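Local coordinates for uncharacterized protein (Trypanosoma congolense, PDB 4E40), which probably serves at the trypanosome cell surface as the receptor that binds haptoglobin-hemoglobin for nutrient uptake, this chain being its helical-bundle domain, at residues E4-L9 / N142-A147; C19-Q24 / C162-N167. All coordinates share one frame; numbering follows the deposited sequence.

Contact 1: E4-L9 / N142-A147; sequences EIKVEL and NLLARA
Glu4 OE2 is gripped by three donors at once. Asn142 ND2 reaches Glu4 OE2 at 2.8 Å on the syn side, a water (water 1) donates to it, and Arg146 NH1 comes to the anti side of the same Glu4 OE2 at 3.2 Å, closing a salt bridge. Both nitrogens lie off the carboxylate plane on the same face, while the oxygen sits in the guanidinium plane at its edge, the two planes being 79° apart. Arg146 bends at its third torsion (chi3 -64°), which folds the guanidinium back over its own helix, one face above Leu143 CA and Asn142 O. Water 1 also accepts from Arg146 NH2 and from Ile5 N, tying the incoming backbone to the same charged cluster.

Beside the polar end the contact turns greasy. Leu143 stands out from the helix with CG anti to its backbone N (chi1 179°); its CD2 packs 3.9 Å from Leu9 CG, and its CD1 lies 4.1 Å from Ile5 CG2. Leu9 CD1 continues across to Leu144 CD2 at 4.1 Å and to the Ala147 methyl. Val185 of helix 183-187 also packs on Leu143, and Ala18 of helix 12-26 on Leu9.

The N-terminal loop residues 4-9 are thus fastened to helix 82-147 by a shared carboxylate oxygen, which probably stays ionised beside the arginine, and by apolar packing centred on Leu143 and Leu9.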
loop_
_atom_site.group_PDB
_atom_site.type_symbol
_atom_site.label_atom_id
_atom_site.label_comp_id
_atom_site.label_asym_id
_atom_site.label_seq_id
_atom_site.Cartn_x
_atom_site.Cartn_y
_atom_site.Cartn_z
ATOM N N GLU A 4 -23.499 -27.910 1.707
ATOM C CA GLU A 4 -22.285 -28.718 1.508
ATOM C C GLU A 4 -21.935 -28.906 0.029
ATOM O O GLU A 4 -22.807 -28.849 -0.850
ATOM C CB GLU A 4 -22.443 -30.109 2.188
ATOM C CG GLU A 4 -22.636 -30.058 3.700
ATOM C CD GLU A 4 -21.591 -29.205 4.423
ATOM O OE1 GLU A 4 -21.993 -28.275 5.146
ATOM O OE2 GLU A 4 -20.366 -29.447 4.290
ATOM N N ILE A 5 -20.644 -29.152 -0.261
ATOM C CA ILE A 5 -20.213 -29.553 -1.575
ATOM C C ILE A 5 -20.933 -30.901 -1.888
ATOM O O ILE A 5 -20.970 -31.814 -1.023
ATOM C CB ILE A 5 -18.674 -29.738 -1.572
ATOM C CG1 ILE A 5 -18.009 -28.348 -1.395
ATOM C CG2 ILE A 5 -18.192 -30.330 -2.892
ATOM C CD1 ILE A 5 -16.574 -28.390 -0.832
ATOM N N LYS A 6 -21.447 -31.023 -3.114
ATOM C CA LYS A 6 -22.263 -32.213 -3.480
ATOM C C LYS A 6 -21.498 -33.225 -4.286
ATOM O O LYS A 6 -21.747 -34.403 -4.185
ATOM C CB LYS A 6 -23.574 -31.784 -4.150
ATOM C CG LYS A 6 -24.530 -31.194 -3.099
ATOM C CD LYS A 6 -25.955 -30.967 -3.589
ATOM C CE LYS A 6 -26.828 -30.360 -2.490
ATOM N NZ LYS A 6 -26.505 -28.929 -2.219
ATOM N N VAL A 7 -20.490 -32.763 -5.027
ATOM C CA VAL A 7 -19.625 -33.640 -5.798
ATOM C C VAL A 7 -18.867 -34.608 -4.849
ATOM O O VAL A 7 -18.489 -34.219 -3.755
ATOM C CB VAL A 7 -18.718 -32.785 -6.726
ATOM C CG1 VAL A 7 -19.479 -31.519 -7.114
ATOM C CG2 VAL A 7 -17.423 -32.343 -6.051
ATOM N N GLU A 8 -18.762 -35.881 -5.200
ATOM C CA GLU A 8 -18.067 -36.831 -4.317
ATOM C C GLU A 8 -16.641 -37.066 -4.846
ATOM O O GLU A 8 -16.430 -36.992 -6.054
ATOM C CB GLU A 8 -18.801 -38.147 -4.261
ATOM C CG GLU A 8 -19.961 -38.136 -3.300
ATOM C CD GLU A 8 -20.339 -39.545 -2.921
ATOM O OE1 GLU A 8 -20.646 -40.360 -3.834
ATOM O OE2 GLU A 8 -20.309 -39.833 -1.707
ATOM N N LEU A 9 -15.662 -37.243 -3.966
ATOM C CA LEU A 9 -14.278 -37.466 -4.458
ATOM C C LEU A 9 -14.272 -38.907 -4.994
ATOM O O LEU A 9 -14.749 -39.836 -4.316
ATOM C CB LEU A 9 -13.263 -37.233 -3.323
ATOM C CG LEU A 9 -13.249 -35.782 -2.754
ATOM C CD1 LEU A 9 -12.495 -35.640 -1.448
ATOM C CD2 LEU A 9 -12.658 -34.832 -3.791
ATOM N N ASN A 142 -15.117 -30.740 5.319
ATOM C CA ASN A 142 -16.298 -31.622 5.445
ATOM C C ASN A 142 -16.290 -32.692 4.382
ATOM O O ASN A 142 -16.627 -33.870 4.660
ATOM C CB ASN A 142 -17.617 -30.861 5.432
ATOM C CG ASN A 142 -17.767 -29.958 6.616
ATOM O OD1 ASN A 142 -17.052 -30.102 7.634
ATOM N ND2 ASN A 142 -18.709 -29.004 6.519
ATOM N N LEU A 143 -15.953 -32.292 3.149
ATOM C CA LEU A 143 -15.877 -33.204 2.026
ATOM C C LEU A 143 -14.843 -34.295 2.281
ATOM O O LEU A 143 -15.112 -35.486 2.035
ATOM C CB LEU A 143 -15.577 -32.412 0.725
ATOM C CG LEU A 143 -15.453 -33.242 -0.535
ATOM C CD1 LEU A 143 -16.809 -33.769 -1.027
ATOM C CD2 LEU A 143 -14.761 -32.402 -1.639
ATOM N N LEU A 144 -13.700 -33.929 2.854
ATOM C CA LEU A 144 -12.656 -34.908 3.170
ATOM C C LEU A 144 -13.059 -35.840 4.340
ATOM O O LEU A 144 -12.752 -37.026 4.279
ATOM C CB LEU A 144 -11.359 -34.171 3.488
ATOM C CG LEU A 144 -10.643 -33.570 2.260
ATOM C CD1 LEU A 144 -9.653 -32.518 2.726
ATOM C CD2 LEU A 144 -9.869 -34.728 1.604
ATOM N N ALA A 145 -13.794 -35.300 5.293
ATOM C CA ALA A 145 -14.338 -36.133 6.417
ATOM C C ALA A 145 -15.323 -37.124 5.865
ATOM O O ALA A 145 -15.308 -38.323 6.272
ATOM C CB ALA A 145 -14.975 -35.242 7.498
ATOM N N ARG A 146 -16.173 -36.705 4.923
ATOM C CA ARG A 146 -17.080 -37.664 4.275
ATOM C C ARG A 146 -16.376 -38.784 3.483
ATOM O O ARG A 146 -16.842 -39.944 3.510
ATOM C CB ARG A 146 -18.104 -36.964 3.377
ATOM C CG ARG A 146 -19.047 -36.094 4.199
ATOM C CD ARG A 146 -20.205 -35.492 3.404
ATOM N NE ARG A 146 -19.833 -34.543 2.335
ATOM C CZ ARG A 146 -19.769 -33.199 2.448
ATOM N NH1 ARG A 146 -20.006 -32.530 3.601
ATOM N NH2 ARG A 146 -19.449 -32.499 1.372
ATOM N N ALA A 147 -15.272 -38.464 2.793
ATOM C CA ALA A 147 -14.523 -39.420 2.023
ATOM C C ALA A 147 -13.956 -40.544 2.902
ATOM O O ALA A 147 -13.731 -41.655 2.421
ATOM C CB ALA A 147 -13.414 -38.711 1.203
HETATM O O HOH W 1 -18.887 -29.643 2.020
HETATM O O HOH W 2 -20.183 -34.594 -1.094
HETATM O O HOH W 3 -15.975 -37.205 -0.750
#

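Contact 2: C19-Q24 / C162-N167; sequences CELRAQ and CSESTN. Unlike the reference sequence in segment 162-167: Glu164 (reference Asn).
Asn167 N donates to Ala23 O at 3.0 Å in a nearly straight bond (169°), although it approaches from above the carbonyl plane. Next to it the loop backbone runs so close to the helix that Ala23 CA makes a CA-H...O contact of 3.4 Å with Ser165 O; the small methyl of Ala23 sits against that carbonyl and the Ser165 hydroxyl.

Arg22 works the other end. Its chain bends at chi2 and chi3, bringing one face of the guanidinium against Glu164 CG. NH2 gives a weak hydrogen bond to Ser163 O. Arg22 NH1, already bonded to Ser141 OG of helix 82-147, lies 3.6 Å from Glu164 OE1 as a long, purely charge-charge salt bridge, with the oxygen well out of the guanidinium plane. Water 4 accepts from Arg22 NE at 2.7 Å and donates to both Cys19 O and Ser163 O. A second water, water 5, joins Glu20 OE1 to Asn167 ND2, while Asn167 OD1 turns to Asp169 N.

The covalent tie is the disulfide: Cys19 SG to Cys162 SG, 2.1 Å, with a C-S-S-C torsion of 88°, close to the relaxed right angle. Both sulfurs are anti to their own backbone N, which carries each toward the other segment. Arg22 NH2 lies 3.4 Å from Cys162 SG.

A disulfide with a near-ideal torsion at one end and a backbone bond at the other thus hold this irregular segment along helix 12-26, with water and arginine serving the carbonyls between them.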
loop_
_atom_site.group_PDB
_atom_site.type_symbol
_atom_site.label_atom_id
_atom_site.label_comp_id
_atom_site.label_asym_id
_atom_site.label_seq_id
_atom_site.Cartn_x
_atom_site.Cartn_y
_atom_site.Cartn_z
ATOM N N CYS A 19 -7.106 -32.695 -0.398
ATOM C CA CYS A 19 -6.250 -32.488 0.811
ATOM C C CYS A 19 -5.379 -31.262 0.606
ATOM O O CYS A 19 -5.334 -30.357 1.459
ATOM C CB CYS A 19 -5.361 -33.735 0.991
ATOM S SG CYS A 19 -4.702 -33.730 2.676
ATOM N N GLU A 20 -4.712 -31.199 -0.572
ATOM C CA GLU A 20 -3.857 -30.027 -0.867
ATOM C C GLU A 20 -4.698 -28.747 -0.945
ATOM O O GLU A 20 -4.276 -27.690 -0.470
ATOM C CB GLU A 20 -3.044 -30.215 -2.153
ATOM C CG GLU A 20 -2.147 -29.010 -2.514
ATOM C CD GLU A 20 -1.221 -28.591 -1.386
ATOM O OE1 GLU A 20 -0.959 -29.424 -0.471
ATOM O OE2 GLU A 20 -0.759 -27.425 -1.369
ATOM N N LEU A 21 -5.849 -28.805 -1.608
ATOM C CA LEU A 21 -6.715 -27.629 -1.705
ATOM C C LEU A 21 -7.108 -27.129 -0.304
ATOM O O LEU A 21 -7.103 -25.921 -0.059
ATOM C CB LEU A 21 -7.988 -27.949 -2.486
ATOM C CG LEU A 21 -9.036 -26.847 -2.651
ATOM C CD1 LEU A 21 -8.442 -25.583 -3.298
ATOM C CD2 LEU A 21 -10.288 -27.292 -3.405
ATOM N N ARG A 22 -7.492 -28.061 0.576
ATOM C CA ARG A 22 -7.891 -27.638 1.928
ATOM C C ARG A 22 -6.729 -26.925 2.623
ATOM O O ARG A 22 -6.971 -25.898 3.299
ATOM C CB ARG A 22 -8.329 -28.870 2.744
ATOM C CG ARG A 22 -9.005 -28.489 4.074
ATOM C CD ARG A 22 -8.005 -28.627 5.252
ATOM N NE ARG A 22 -7.468 -29.982 5.384
ATOM C CZ ARG A 22 -8.114 -31.055 5.905
ATOM N NH1 ARG A 22 -9.361 -30.959 6.391
ATOM N NH2 ARG A 22 -7.517 -32.247 5.944
ATOM N N ALA A 23 -5.515 -27.446 2.501
ATOM C CA ALA A 23 -4.328 -26.804 3.115
ATOM C C ALA A 23 -4.091 -25.409 2.543
ATOM O O ALA A 23 -3.769 -24.473 3.297
ATOM C CB ALA A 23 -3.073 -27.642 2.985
ATOM N N GLN A 24 -4.359 -25.247 1.230
ATOM C CA GLN A 24 -4.225 -23.888 0.632
ATOM C C GLN A 24 -5.304 -22.927 1.152
ATOM O O GLN A 24 -5.018 -21.785 1.485
ATOM C CB GLN A 24 -4.357 -23.932 -0.893
ATOM C CG GLN A 24 -3.297 -24.771 -1.594
ATOM C CD GLN A 24 -2.120 -24.050 -2.081
ATOM O OE1 GLN A 24 -0.973 -24.472 -1.785
ATOM N NE2 GLN A 24 -2.327 -22.890 -2.614
ATOM N N CYS A 162 -5.020 -38.359 4.733
ATOM C CA CYS A 162 -4.970 -36.926 4.572
ATOM C C CYS A 162 -4.938 -36.299 5.964
ATOM O O CYS A 162 -5.862 -36.448 6.755
ATOM C CB CYS A 162 -6.155 -36.383 3.751
ATOM S SG CYS A 162 -6.333 -34.548 3.758
ATOM N N SER A 163 -3.867 -35.604 6.265
ATOM C CA SER A 163 -3.850 -34.921 7.570
ATOM C C SER A 163 -4.342 -33.479 7.424
ATOM O O SER A 163 -4.157 -32.872 6.375
ATOM C CB SER A 163 -2.448 -34.961 8.169
ATOM O OG SER A 163 -1.531 -34.297 7.317
ATOM N N GLU A 164 -4.991 -32.971 8.478
ATOM C CA GLU A 164 -5.352 -31.555 8.567
ATOM C C GLU A 164 -4.077 -30.730 8.614
ATOM O O GLU A 164 -3.219 -31.005 9.440
ATOM C CB GLU A 164 -6.142 -31.325 9.834
ATOM C CG GLU A 164 -7.625 -31.550 9.671
ATOM C CD GLU A 164 -8.403 -30.520 10.448
ATOM O OE1 GLU A 164 -9.300 -29.876 9.855
ATOM O OE2 GLU A 164 -8.082 -30.333 11.648
ATOM N N SER A 165 -3.873 -29.799 7.681
ATOM C CA SER A 165 -2.639 -29.040 7.689
ATOM C C SER A 165 -2.875 -27.671 7.085
ATOM O O SER A 165 -3.921 -27.418 6.482
ATOM C CB SER A 165 -1.539 -29.748 6.906
ATOM O OG SER A 165 -1.991 -30.000 5.593
ATOM N N THR A 166 -1.965 -26.763 7.355
ATOM C CA THR A 166 -2.071 -25.413 6.759
ATOM C C THR A 166 -0.866 -25.213 5.893
ATOM O O THR A 166 0.275 -25.489 6.331
ATOM C CB THR A 166 -2.080 -24.355 7.849
ATOM O OG1 THR A 166 -3.224 -24.572 8.689
ATOM C CG2 THR A 166 -2.207 -22.959 7.274
ATOM N N ASN A 167 -1.069 -24.722 4.662
ATOM C CA ASN A 167 0.049 -24.401 3.843
ATOM C C ASN A 167 0.399 -22.933 4.061
ATOM O O ASN A 167 -0.459 -22.042 3.916
ATOM C CB ASN A 167 -0.285 -24.692 2.363
ATOM C CG ASN A 167 0.900 -24.420 1.433
ATOM O OD1 ASN A 167 1.447 -23.347 1.420
ATOM N ND2 ASN A 167 1.199 -25.368 0.569
HETATM O O HOH W 4 -5.068 -30.746 4.295
HETATM O O HOH W 5 0.249 -28.180 1.752
#

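Contacts 1 and 2 sit with their centres 14 Å apart at the same end of the elongated helical bundle, away from the residues known to bind heme. Their segments alternate along the chain: 4-9, 19-24, 142-147, then 162-167. Helix 12-26 follows directly on the loop of contact 1 and supplies one side of contact 2, while helix 82-147 carries one side of contact 1 and leads, through helix 153-160, to the loop of contact 2. Leu144 joins them physically, its CD1 packing 3.8 Å from Arg22 CZ and also against Cys19 and Cys162. The N-terminal region is therefore tied twice to later parts of the chain, once noncovalently and once through a disulfide.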